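Local coordinates for ATP-dependent 6-phosphofructokinase isozyme 2 (Escherichia coli, PDB 3CQD), which catalyses the ATP- and magnesium-dependent phosphorylation of fructose 6-phosphate to fructose 1,6-bisphosphate in glycolysis, and is inhibited allosterically by a second ATP, at residues Ser54-Phe59 against Pro79-Glu84; Gly101-Phe106 against Ser250-Gly255; Ala208-Val213 against Leu231-Glu236; Cys163-Ser168 against Glu182-Asn187. All coordinates share one frame; numbering follows the deposited sequence.

In the fold
Along the chain from the N terminus, contact 1 is the first to close, bringing strand 80-84 beside strand 55-61 after the intervening helix 63-75, at one edge of the central parallel sheet. Contact 2 opens next and spans the longest interval, from strand 102-107 of the smaller mixed sheet to the loop leading into helix 254-267. Contacts 4 and 3 both form within that interval, one after the other. Contact 4 adds strand 183-184 at the opposite edge of the sheet that contact 1 borders, and contact 3 then sets helix 204-214 against strand 230-233 of a three-stranded antiparallel sheet. Contacts 2 and 4 touch through Gly255 and Lys185 and share both ATP molecules.

Contact 1: Ser54-Phe59 against Pro79-Glu84; sequences SATAIF and PVATVE
Strand 80-84, an edge strand of the central parallel sheet, pairs here with strand 55-61, and the segments 55-59 and 80-84 run 8° apart. Four backbone hydrogen bonds join them: Ala57 N to Pro79 O (2.8 Å), Ala81 N to Ala57 O (2.9 Å), Phe59 N to Ala81 O and Val83 N to Phe59 O. Ala57 and Phe59 thus each give and accept one bond, the pattern of a parallel pair. With helix 63-75 between them in sequence, the strands form a beta-alpha-beta unit of the ribokinase-like fold. On the side facing that helix, the Phe59 side chain leans over strand 80-84, alongside Thr82, with CG between the backbone N and the carbonyl carbon (chi1 58°). Thr82 CG2 sits over one face of the ring, 3.8 Å from its centroid and displaced toward the rim, in a CH-pi contact. Val80 CG2 instead meets the edge, 3.5 Å from Phe59 CE1. Leu69 and Leu73 of the helix also touch this ring. On the other side of the sheet, Ala81 CB packs against Ile58 CG1 at 4.0 Å and against the methyl of Thr56, while Gln124 of helix 115-126 lies over Ile58 and Ala81.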
# COMPACT_ATOMS: atom_id res chain seq x y z
N SER B 54 -8.38 -21.03 34.09
CA SER B 54 -9.09 -21.94 33.22
C SER B 54 -10.46 -21.38 32.91
O SER B 54 -11.24 -21.06 33.81
CB SER B 54 -9.23 -23.33 33.85
OG SER B 54 -9.61 -24.27 32.84
N ALA B 55 -10.74 -21.26 31.62
CA ALA B 55 -12.06 -20.87 31.18
C ALA B 55 -12.48 -21.83 30.10
O ALA B 55 -11.67 -22.18 29.24
CB ALA B 55 -12.05 -19.45 30.65
N THR B 56 -13.74 -22.24 30.17
CA THR B 56 -14.31 -23.13 29.19
C THR B 56 -14.93 -22.31 28.08
O THR B 56 -15.82 -21.50 28.32
CB THR B 56 -15.35 -24.08 29.83
OG1 THR B 56 -14.69 -24.89 30.80
CG2 THR B 56 -16.01 -24.98 28.77
N ALA B 57 -14.42 -22.51 26.87
CA ALA B 57 -14.91 -21.83 25.69
C ALA B 57 -16.10 -22.59 25.10
O ALA B 57 -15.96 -23.74 24.67
CB ALA B 57 -13.80 -21.68 24.65
N ILE B 58 -17.25 -21.92 25.10
CA ILE B 58 -18.48 -22.41 24.50
C ILE B 58 -18.63 -21.77 23.12
O ILE B 58 -18.54 -20.55 22.95
CB ILE B 58 -19.74 -22.10 25.40
CG1 ILE B 58 -19.54 -22.68 26.82
CG2 ILE B 58 -21.03 -22.67 24.76
CD1 ILE B 58 -20.46 -22.12 27.88
N PHE B 59 -18.86 -22.60 22.12
CA PHE B 59 -18.99 -22.11 20.77
C PHE B 59 -19.53 -23.16 19.83
O PHE B 59 -19.41 -24.38 20.10
CB PHE B 59 -17.65 -21.56 20.26
CG PHE B 59 -16.54 -22.56 20.29
CD1 PHE B 59 -15.81 -22.76 21.45
CD2 PHE B 59 -16.23 -23.29 19.15
CE1 PHE B 59 -14.79 -23.68 21.48
CE2 PHE B 59 -15.19 -24.20 19.17
CZ PHE B 59 -14.47 -24.40 20.33
N PRO B 79 -10.32 -25.78 27.95
CA PRO B 79 -11.55 -26.57 27.94
C PRO B 79 -12.61 -25.96 27.03
O PRO B 79 -12.67 -24.74 26.84
CB PRO B 79 -11.99 -26.59 29.41
CG PRO B 79 -11.26 -25.50 30.07
CD PRO B 79 -10.01 -25.23 29.29
N VAL B 80 -13.44 -26.84 26.49
CA VAL B 80 -14.30 -26.52 25.37
C VAL B 80 -15.68 -27.14 25.63
O VAL B 80 -15.79 -28.20 26.26
CB VAL B 80 -13.58 -27.04 24.08
CG1 VAL B 80 -14.44 -27.95 23.18
CG2 VAL B 80 -12.86 -25.91 23.36
N ALA B 81 -16.73 -26.45 25.20
CA ALA B 81 -18.06 -27.04 25.18
C ALA B 81 -18.67 -26.57 23.88
O ALA B 81 -19.10 -25.41 23.76
CB ALA B 81 -18.89 -26.58 26.38
N THR B 82 -18.67 -27.46 22.91
CA THR B 82 -19.06 -27.13 21.55
C THR B 82 -20.45 -27.66 21.24
O THR B 82 -20.91 -28.66 21.84
CB THR B 82 -18.05 -27.66 20.49
OG1 THR B 82 -17.92 -29.09 20.58
CG2 THR B 82 -16.69 -27.04 20.69
N VAL B 83 -21.14 -26.95 20.36
CA VAL B 83 -22.30 -27.53 19.72
C VAL B 83 -21.98 -27.65 18.24
O VAL B 83 -21.46 -26.70 17.61
CB VAL B 83 -23.63 -26.78 20.00
CG1 VAL B 83 -23.67 -26.27 21.46
CG2 VAL B 83 -23.86 -25.67 19.02
N GLU B 84 -22.25 -28.83 17.70
CA GLU B 84 -21.97 -29.09 16.31
C GLU B 84 -22.92 -28.23 15.50
O GLU B 84 -24.10 -28.16 15.81
CB GLU B 84 -22.12 -30.57 15.97
CG GLU B 84 -21.11 -31.05 14.94
CD GLU B 84 -21.55 -32.31 14.20
OE1 GLU B 84 -22.09 -33.24 14.83
OE2 GLU B 84 -21.35 -32.35 12.96

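Contact 2: Gly101-Phe106 against Ser250-Gly255; sequences GEQYRF and STVGAG. With ATP (adenosine-5'-triphosphate), chain I; ATP (adenosine-5'-triphosphate), chain G.
Arg105 reaches from strand 102-107 to the loop before helix 254-267, where Val252 meets it from the opposite direction. Its CB points toward that loop, and bends at chi2 and chi3 bring CD to 3.9 Å from Val252 CG2. NE is nearer to the same methyl, at 3.6 Å, and the guanidinium lies with one face against it, the methyl over the centre of the plane. At the tip, NH1 donates to a water in the guanidinium plane (3.2 Å) and to the carbonyl O of Glu25 of the second subunit, which ties the arginine to the dimer interface. NH2 makes a weak bond to another water, which accepts from Gly253 N (2.9 Å) and donates to O2G of the chain I ATP (2.8 Å). Gln103 lies across Val252 as well, and Ser250 OG receives Val252 N in an ST turn (3.2 Å). Ser250 and Val252 belong to the potassium site. Gly253 is the helix N-cap, and Gly255 N binds O2G directly (2.9 Å), consistent with the anion hole of PfkB-family kinases. The gamma-phosphate is therefore held by a helix-start N-H and linked, weakly, through water to Arg105, whose positive charge would probably add to its stabilisation.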
# COMPACT_ATOMS: atom_id res chain seq x y z
N GLY B 101 6.99 -6.31 6.89
CA GLY B 101 6.77 -6.73 8.28
C GLY B 101 5.36 -6.45 8.75
O GLY B 101 5.05 -6.54 9.95
N GLU B 102 4.49 -6.10 7.81
CA GLU B 102 3.12 -5.72 8.15
C GLU B 102 2.20 -6.94 8.14
O GLU B 102 2.47 -7.92 7.45
CB GLU B 102 2.60 -4.66 7.18
CG GLU B 102 3.23 -3.27 7.30
CD GLU B 102 2.73 -2.32 6.24
OE1 GLU B 102 2.94 -1.10 6.37
OE2 GLU B 102 2.11 -2.79 5.25
N GLN B 103 1.12 -6.86 8.89
CA GLN B 103 0.14 -7.93 8.94
C GLN B 103 -1.21 -7.36 8.56
O GLN B 103 -1.58 -6.23 8.92
CB GLN B 103 0.11 -8.60 10.32
CG GLN B 103 -0.14 -7.62 11.44
CD GLN B 103 -0.02 -8.20 12.84
OE1 GLN B 103 0.06 -7.45 13.82
NE2 GLN B 103 -0.01 -9.54 12.95
N TYR B 104 -1.91 -8.08 7.74
CA TYR B 104 -3.21 -7.70 7.32
C TYR B 104 -4.21 -8.67 7.91
O TYR B 104 -3.94 -9.79 8.00
CB TYR B 104 -3.27 -7.59 5.80
CG TYR B 104 -2.42 -6.47 5.25
CD1 TYR B 104 -1.08 -6.62 5.05
CD2 TYR B 104 -2.97 -5.28 4.93
CE1 TYR B 104 -0.34 -5.61 4.56
CE2 TYR B 104 -2.26 -4.29 4.47
CZ TYR B 104 -0.94 -4.44 4.26
OH TYR B 104 -0.26 -3.41 3.76
N ARG B 105 -5.34 -8.19 8.35
CA ARG B 105 -6.33 -9.06 8.88
C ARG B 105 -7.63 -8.85 8.20
O ARG B 105 -8.12 -7.78 8.16
CB ARG B 105 -6.45 -8.94 10.39
CG ARG B 105 -5.20 -9.04 11.17
CD ARG B 105 -5.15 -7.95 12.19
NE ARG B 105 -5.88 -8.36 13.33
CZ ARG B 105 -6.17 -7.66 14.39
NH1 ARG B 105 -5.84 -6.43 14.58
NH2 ARG B 105 -6.83 -8.27 15.30
N PHE B 106 -8.10 -9.91 7.59
CA PHE B 106 -9.32 -9.94 6.86
C PHE B 106 -10.38 -10.69 7.67
O PHE B 106 -10.34 -11.89 7.80
CB PHE B 106 -9.14 -10.49 5.43
CG PHE B 106 -8.11 -9.76 4.63
CD1 PHE B 106 -6.84 -10.22 4.52
CD2 PHE B 106 -8.40 -8.56 4.04
CE1 PHE B 106 -5.91 -9.53 3.85
CE2 PHE B 106 -7.44 -7.89 3.36
CZ PHE B 106 -6.22 -8.36 3.27
N SER B 250 2.43 -5.32 17.63
CA SER B 250 1.21 -5.90 17.10
C SER B 250 0.07 -5.52 18.02
O SER B 250 0.28 -5.13 19.15
CB SER B 250 1.35 -7.43 16.98
OG SER B 250 0.15 -8.03 16.51
N THR B 251 -1.16 -5.61 17.52
CA THR B 251 -2.32 -5.33 18.33
C THR B 251 -3.24 -6.54 18.35
O THR B 251 -4.28 -6.53 19.00
CB THR B 251 -3.13 -4.13 17.79
OG1 THR B 251 -3.53 -4.41 16.44
CG2 THR B 251 -2.28 -2.86 17.84
N VAL B 252 -2.85 -7.58 17.62
CA VAL B 252 -3.66 -8.79 17.57
C VAL B 252 -3.77 -9.41 18.96
O VAL B 252 -2.77 -9.66 19.63
CB VAL B 252 -3.12 -9.80 16.56
CG1 VAL B 252 -4.08 -10.97 16.42
CG2 VAL B 252 -2.89 -9.12 15.20
N GLY B 253 -5.01 -9.63 19.38
CA GLY B 253 -5.28 -10.30 20.63
C GLY B 253 -5.21 -9.42 21.85
O GLY B 253 -5.38 -9.91 22.96
N ALA B 254 -4.94 -8.12 21.66
CA ALA B 254 -4.87 -7.17 22.75
C ALA B 254 -6.18 -7.16 23.56
O ALA B 254 -6.16 -7.29 24.80
CB ALA B 254 -4.56 -5.78 22.22
N GLY B 255 -7.29 -6.98 22.86
CA GLY B 255 -8.59 -6.79 23.52
C GLY B 255 -9.04 -8.05 24.24
O GLY B 255 -9.51 -8.00 25.36
PG ATP I . -8.92 -5.80 19.78
O1G ATP I . -10.36 -6.20 19.92
O2G ATP I . -7.93 -6.91 20.04
O3G ATP I . -8.68 -4.98 18.55
PB ATP I . -9.54 -3.60 21.43
O1B ATP I . -9.60 -2.59 20.34
O2B ATP I . -10.87 -4.18 21.89
O3B ATP I . -8.60 -4.82 21.01
PA ATP I . -7.43 -2.10 22.75
O1A ATP I . -6.89 -1.79 21.39
O2A ATP I . -7.76 -0.94 23.62
O3A ATP I . -8.76 -3.03 22.71
O5' ATP I . -6.47 -3.13 23.46
C5' ATP I . -6.74 -3.69 24.76
C4' ATP I . -5.50 -3.35 25.59
O4' ATP I . -4.35 -3.79 24.87
C3' ATP I . -5.22 -1.86 25.79
O3' ATP I . -5.99 -1.23 26.80
C2' ATP I . -3.74 -1.89 26.10
O2' ATP I . -3.46 -2.37 27.42
C1' ATP I . -3.23 -2.97 25.16
N9 ATP I . -2.80 -2.32 23.92
C8 ATP I . -3.51 -2.25 22.79
N7 ATP I . -2.84 -1.59 21.84
C5 ATP I . -1.69 -1.22 22.37
C6 ATP I . -0.53 -0.47 21.89
N6 ATP I . -0.53 -0.02 20.61
N1 ATP I . 0.49 -0.32 22.75
C2 ATP I . 0.46 -0.78 24.02
N3 ATP I . -0.58 -1.46 24.53
C4 ATP I . -1.65 -1.70 23.75
PG ATP G . -11.72 -2.82 16.59
O1G ATP G . -12.66 -3.92 16.26
O2G ATP G . -12.39 -1.47 16.57
O3G ATP G . -10.83 -3.09 17.78
PB ATP G . -9.17 -2.46 15.21
O1B ATP G . -8.41 -3.04 16.38
O2B ATP G . -8.85 -2.87 13.81
O3B ATP G . -10.75 -2.81 15.31
PA ATP G . -9.46 0.27 14.19
O1A ATP G . -10.35 -0.28 13.09
O2A ATP G . -9.84 1.55 14.86
O3A ATP G . -9.15 -0.85 15.35
O5' ATP G . -7.98 0.45 13.59
C5' ATP G . -7.75 1.25 12.43
C4' ATP G . -6.27 1.56 12.48
O4' ATP G . -6.01 2.29 13.69
C3' ATP G . -5.43 0.30 12.61
O3' ATP G . -5.01 -0.15 11.34
C2' ATP G . -4.25 0.73 13.46
O2' ATP G . -3.21 1.30 12.66
C1' ATP G . -4.84 1.81 14.34
N9 ATP G . -5.15 1.14 15.64
C8 ATP G . -6.32 0.61 16.06
N7 ATP G . -6.19 0.07 17.31
C5 ATP G . -4.92 0.26 17.69
C6 ATP G . -4.09 -0.05 18.88
N6 ATP G . -4.61 -0.68 19.93
N1 ATP G . -2.79 0.33 18.87
C2 ATP G . -2.23 0.96 17.82
N3 ATP G . -2.92 1.28 16.71
C4 ATP G . -4.24 0.96 16.59
O HOH W 1 -7.20 -8.45 17.85
O HOH W 2 -6.39 -5.38 17.53

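Contact 3: Ala208-Val213 against Leu231-Glu236; sequences AAQEIV and LGVDSE
The carbonyl O of Asp234 receives a 2.6 Å hydrogen bond from a water, which in turn accepts a longer one, 3.3 Å, from Gln210 NE2; this single water makes the polar link between helix 204-214 and the end of strand 230-233. The other end of the Gln210 amide, OE1, is taken by Arg206 one turn back on the helix. Beneath this bridge the contact is apolar. Val233 presents its side chain to the helix with CG1 anti to the backbone N (chi1 164°), and the two methyls divide the surface between them. CG1 lies 3.5 Å from Val213 CG1 and 3.7 Å from Gln210 CG, the glutamine side chain crossing the valine at about a right angle. CG2 faces Ala209 CB at 3.8 Å. Ala209 and Val213, one turn apart, so flank Val233. Val213 also packs against the peptide joining Asp234 and Ser235, its CG2 3.6 Å from Ser235 N. The segment 208-213 runs 28° from 231-233, over the antiparallel sheet whose strand 221-224 also touches Ala209 and Val213. With no direct hydrogen bond across the two segments, adhesion rests mainly on dispersion and burial of methyl groups, with the water bridge at its partly exposed border.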
# COMPACT_ATOMS: atom_id res chain seq x y z
N ALA B 208 -19.03 9.08 29.21
CA ALA B 208 -19.74 8.04 28.47
C ALA B 208 -19.75 6.74 29.25
O ALA B 208 -20.78 6.09 29.35
CB ALA B 208 -19.12 7.83 27.07
N ALA B 209 -18.59 6.36 29.79
CA ALA B 209 -18.47 5.17 30.63
C ALA B 209 -19.30 5.31 31.89
O ALA B 209 -19.98 4.36 32.29
CB ALA B 209 -17.01 4.92 31.00
N GLN B 210 -19.25 6.48 32.52
CA GLN B 210 -20.03 6.70 33.74
C GLN B 210 -21.52 6.63 33.42
O GLN B 210 -22.29 6.09 34.20
CB GLN B 210 -19.70 8.04 34.39
CG GLN B 210 -18.39 8.07 35.12
CD GLN B 210 -18.10 9.45 35.66
OE1 GLN B 210 -18.18 10.45 34.94
NE2 GLN B 210 -17.79 9.53 36.96
N GLU B 211 -21.89 7.12 32.23
CA GLU B 211 -23.28 7.07 31.76
C GLU B 211 -23.77 5.62 31.70
O GLU B 211 -24.87 5.29 32.17
CB GLU B 211 -23.42 7.78 30.40
CG GLU B 211 -24.84 7.87 29.81
CD GLU B 211 -24.86 8.29 28.32
OE1 GLU B 211 -24.22 9.30 27.96
OE2 GLU B 211 -25.51 7.60 27.52
N ILE B 212 -22.94 4.74 31.16
CA ILE B 212 -23.31 3.33 31.04
C ILE B 212 -23.49 2.65 32.41
O ILE B 212 -24.48 1.94 32.63
CB ILE B 212 -22.30 2.57 30.19
CG1 ILE B 212 -22.39 3.07 28.75
CG2 ILE B 212 -22.56 1.05 30.25
CD1 ILE B 212 -21.16 2.72 27.98
N VAL B 213 -22.55 2.88 33.32
CA VAL B 213 -22.74 2.33 34.66
C VAL B 213 -23.88 2.96 35.44
O VAL B 213 -24.61 2.26 36.14
CB VAL B 213 -21.41 2.13 35.51
CG1 VAL B 213 -20.15 2.52 34.75
CG2 VAL B 213 -21.50 2.70 36.92
N LEU B 231 -9.49 2.99 30.60
CA LEU B 231 -10.18 3.70 31.66
C LEU B 231 -11.29 2.84 32.19
O LEU B 231 -12.25 2.50 31.49
CB LEU B 231 -10.72 5.06 31.21
CG LEU B 231 -11.52 5.70 32.35
CD1 LEU B 231 -10.59 6.41 33.36
CD2 LEU B 231 -12.55 6.64 31.79
N GLY B 232 -11.14 2.45 33.45
CA GLY B 232 -12.12 1.63 34.11
C GLY B 232 -13.00 2.50 34.97
O GLY B 232 -12.52 3.39 35.68
N VAL B 233 -14.28 2.21 34.92
CA VAL B 233 -15.28 3.01 35.57
C VAL B 233 -16.27 2.12 36.31
O VAL B 233 -16.82 1.16 35.76
CB VAL B 233 -15.99 3.95 34.56
CG1 VAL B 233 -17.27 4.51 35.13
CG2 VAL B 233 -15.06 5.11 34.21
N ASP B 234 -16.42 2.49 37.58
CA ASP B 234 -17.31 1.94 38.56
C ASP B 234 -18.35 2.93 38.94
O ASP B 234 -18.30 4.07 38.53
CB ASP B 234 -16.52 1.67 39.86
CG ASP B 234 -16.34 0.27 40.05
OD1 ASP B 234 -16.96 -0.43 39.21
OD2 ASP B 234 -15.59 -0.15 40.93
N SER B 235 -19.27 2.51 39.80
CA SER B 235 -20.17 3.45 40.44
C SER B 235 -19.39 4.34 41.42
O SER B 235 -19.89 5.39 41.83
CB SER B 235 -21.31 2.73 41.15
OG SER B 235 -20.81 2.02 42.26
N GLU B 236 -18.17 3.93 41.77
CA GLU B 236 -17.38 4.65 42.76
C GLU B 236 -16.04 5.16 42.26
O GLU B 236 -15.47 6.04 42.88
CB GLU B 236 -17.19 3.80 44.02
CG GLU B 236 -18.48 3.67 44.84
CD GLU B 236 -18.34 2.71 45.99
OE1 GLU B 236 -17.20 2.43 46.41
OE2 GLU B 236 -19.38 2.25 46.51
O HOH W 3 -17.76 6.62 38.47

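Contact 4: Cys163-Ser168 against Glu182-Asn187; sequences CIVDSS and ELVKPN. With ATP (adenosine-5'-triphosphate), chain I; ATP (adenosine-5'-triphosphate), chain G.
Cys163 O accepts Glu182 N at 2.7 Å, the first of three backbone hydrogen bonds that lay the chain 182-185 parallel to strand 162-166. Val165 satisfies both its polar backbone atoms here, N giving to Leu183 O (2.8 Å, nearly straight at 167°) and O receiving Lys185 N (3.2 Å). Ile164 CG2 rests 3.5 Å from Leu183 CD1. Asp166 and Lys185 run side by side, the lysine bent so that CE passes the carboxylate. Asp166 OD1 and Lys185 NZ remain 4.2 Å apart, too far for a salt bridge, and a water that accepts from NZ (2.9 Å) lies between it and Asp166 OD2. NZ also donates to O2B of the chain I ATP (2.8 Å) and to Ser224 OG. Asn187 caps the next helix, its OD1 taking Glu190 N, while ND2 hydrogen-bonds to O1B of the chain I ATP (2.9 Å) and O2G of the chain G ATP, bridging the nucleotides. Lys185-Asn187 belong to the substrate-ATP site, Asn187 also to the inhibitory one. Glu182 ends in salt bridges to Arg162 and Arg220. Helix 169-178, the crossover of this beta-alpha-beta unit, covers Val165 and Val184, helix 254-267 covers Ile164 and Lys185, and strand 221-224 flanks Leu183.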
# COMPACT_ATOMS: atom_id res chain seq x y z
N CYS B 163 -22.18 -12.05 33.90
CA CYS B 163 -21.93 -11.84 32.48
C CYS B 163 -21.00 -10.68 32.19
O CYS B 163 -21.21 -9.56 32.66
CB CYS B 163 -23.24 -11.67 31.73
SG CYS B 163 -24.18 -13.18 31.61
N ILE B 164 -19.98 -10.99 31.39
CA ILE B 164 -19.01 -10.03 30.92
C ILE B 164 -19.16 -9.99 29.42
O ILE B 164 -19.27 -11.03 28.77
CB ILE B 164 -17.58 -10.41 31.33
CG1 ILE B 164 -17.44 -10.35 32.86
CG2 ILE B 164 -16.52 -9.52 30.62
CD1 ILE B 164 -16.10 -10.80 33.36
N VAL B 165 -19.23 -8.77 28.88
CA VAL B 165 -19.51 -8.57 27.47
C VAL B 165 -18.37 -7.82 26.76
O VAL B 165 -17.84 -6.82 27.26
CB VAL B 165 -20.86 -7.83 27.27
CG1 VAL B 165 -21.07 -7.46 25.80
CG2 VAL B 165 -22.02 -8.71 27.76
N ASP B 166 -17.99 -8.34 25.60
CA ASP B 166 -17.09 -7.66 24.70
C ASP B 166 -17.61 -7.85 23.31
O ASP B 166 -17.48 -8.92 22.73
CB ASP B 166 -15.66 -8.19 24.81
CG ASP B 166 -14.68 -7.36 24.00
OD1 ASP B 166 -13.47 -7.64 24.07
OD2 ASP B 166 -15.12 -6.43 23.28
N SER B 167 -18.20 -6.81 22.77
CA SER B 167 -18.78 -6.90 21.44
C SER B 167 -18.82 -5.51 20.82
O SER B 167 -18.25 -4.57 21.35
CB SER B 167 -20.17 -7.54 21.49
OG SER B 167 -20.54 -8.00 20.19
N SER B 168 -19.46 -5.42 19.66
CA SER B 168 -19.63 -4.14 19.01
C SER B 168 -21.02 -4.02 18.44
O SER B 168 -21.80 -4.99 18.42
CB SER B 168 -18.59 -3.95 17.89
OG SER B 168 -18.64 -5.04 17.00
N GLU B 182 -21.82 -7.42 34.25
CA GLU B 182 -20.79 -7.26 35.26
C GLU B 182 -19.68 -6.36 34.76
O GLU B 182 -19.17 -5.51 35.50
CB GLU B 182 -20.20 -8.62 35.64
CG GLU B 182 -21.16 -9.50 36.42
CD GLU B 182 -21.14 -9.26 37.92
OE1 GLU B 182 -21.96 -9.90 38.61
OE2 GLU B 182 -20.32 -8.44 38.41
N LEU B 183 -19.29 -6.56 33.50
CA LEU B 183 -18.17 -5.83 32.93
C LEU B 183 -18.36 -5.80 31.43
O LEU B 183 -18.72 -6.80 30.81
CB LEU B 183 -16.85 -6.50 33.33
CG LEU B 183 -15.42 -6.02 33.00
CD1 LEU B 183 -14.88 -6.61 31.73
CD2 LEU B 183 -15.25 -4.51 33.02
N VAL B 184 -18.16 -4.63 30.84
CA VAL B 184 -18.10 -4.51 29.40
C VAL B 184 -16.79 -3.79 29.11
O VAL B 184 -16.34 -2.94 29.91
CB VAL B 184 -19.34 -3.77 28.85
CG1 VAL B 184 -19.41 -2.35 29.37
CG2 VAL B 184 -19.38 -3.82 27.35
N LYS B 185 -16.16 -4.18 27.99
CA LYS B 185 -14.91 -3.57 27.57
C LYS B 185 -15.05 -3.05 26.16
O LYS B 185 -14.55 -3.68 25.22
CB LYS B 185 -13.71 -4.53 27.64
CG LYS B 185 -12.37 -3.80 27.36
CD LYS B 185 -11.33 -4.69 26.65
CE LYS B 185 -11.60 -4.92 25.16
NZ LYS B 185 -12.01 -3.70 24.39
N PRO B 186 -15.73 -1.90 25.99
CA PRO B 186 -15.70 -1.33 24.67
C PRO B 186 -14.34 -0.69 24.51
O PRO B 186 -13.75 -0.21 25.48
CB PRO B 186 -16.79 -0.26 24.73
CG PRO B 186 -16.83 0.16 26.19
CD PRO B 186 -16.47 -1.07 26.97
N ASN B 187 -13.82 -0.69 23.29
CA ASN B 187 -12.71 0.19 22.99
C ASN B 187 -13.35 1.55 22.68
O ASN B 187 -14.56 1.73 22.88
CB ASN B 187 -11.84 -0.36 21.85
CG ASN B 187 -12.58 -0.42 20.52
OD1 ASN B 187 -13.68 0.13 20.37
ND2 ASN B 187 -12.00 -1.12 19.56
PG ATP I . -8.92 -5.80 19.78
O1G ATP I . -10.36 -6.20 19.92
O2G ATP I . -7.93 -6.91 20.04
O3G ATP I . -8.68 -4.98 18.55
PB ATP I . -9.54 -3.60 21.43
O1B ATP I . -9.60 -2.59 20.34
O2B ATP I . -10.87 -4.18 21.89
O3B ATP I . -8.60 -4.82 21.01
PA ATP I . -7.43 -2.10 22.75
O1A ATP I . -6.89 -1.79 21.39
O2A ATP I . -7.76 -0.94 23.62
O3A ATP I . -8.76 -3.03 22.71
O5' ATP I . -6.47 -3.13 23.46
C5' ATP I . -6.74 -3.69 24.76
C4' ATP I . -5.50 -3.35 25.59
O4' ATP I . -4.35 -3.79 24.87
C3' ATP I . -5.22 -1.86 25.79
O3' ATP I . -5.99 -1.23 26.80
C2' ATP I . -3.74 -1.89 26.10
O2' ATP I . -3.46 -2.37 27.42
C1' ATP I . -3.23 -2.97 25.16
N9 ATP I . -2.80 -2.32 23.92
C8 ATP I . -3.51 -2.25 22.79
N7 ATP I . -2.84 -1.59 21.84
C5 ATP I . -1.69 -1.22 22.37
C6 ATP I . -0.53 -0.47 21.89
N6 ATP I . -0.53 -0.02 20.61
N1 ATP I . 0.49 -0.32 22.75
C2 ATP I . 0.46 -0.78 24.02
N3 ATP I . -0.58 -1.46 24.53
C4 ATP I . -1.65 -1.70 23.75
PG ATP G . -11.72 -2.82 16.59
O1G ATP G . -12.66 -3.92 16.26
O2G ATP G . -12.39 -1.47 16.57
O3G ATP G . -10.83 -3.09 17.78
PB ATP G . -9.17 -2.46 15.21
O1B ATP G . -8.41 -3.04 16.38
O2B ATP G . -8.85 -2.87 13.81
O3B ATP G . -10.75 -2.81 15.31
PA ATP G . -9.46 0.27 14.19
O1A ATP G . -10.35 -0.28 13.09
O2A ATP G . -9.84 1.55 14.86
O3A ATP G . -9.15 -0.85 15.35
O5' ATP G . -7.98 0.45 13.59
C5' ATP G . -7.75 1.25 12.43
C4' ATP G . -6.27 1.56 12.48
O4' ATP G . -6.01 2.29 13.69
C3' ATP G . -5.43 0.30 12.61
O3' ATP G . -5.01 -0.15 11.34
C2' ATP G . -4.25 0.73 13.46
O2' ATP G . -3.21 1.30 12.66
C1' ATP G . -4.84 1.81 14.34
N9 ATP G . -5.15 1.14 15.64
C8 ATP G . -6.32 0.61 16.06
N7 ATP G . -6.19 0.07 17.31
C5 ATP G . -4.92 0.26 17.69
C6 ATP G . -4.09 -0.05 18.88
N6 ATP G . -4.61 -0.68 19.93
N1 ATP G . -2.79 0.33 18.87
C2 ATP G . -2.23 0.96 17.82
N3 ATP G . -2.92 1.28 16.71
C4 ATP G . -4.24 0.96 16.59
O HOH W 4 -13.55 -4.90 22.29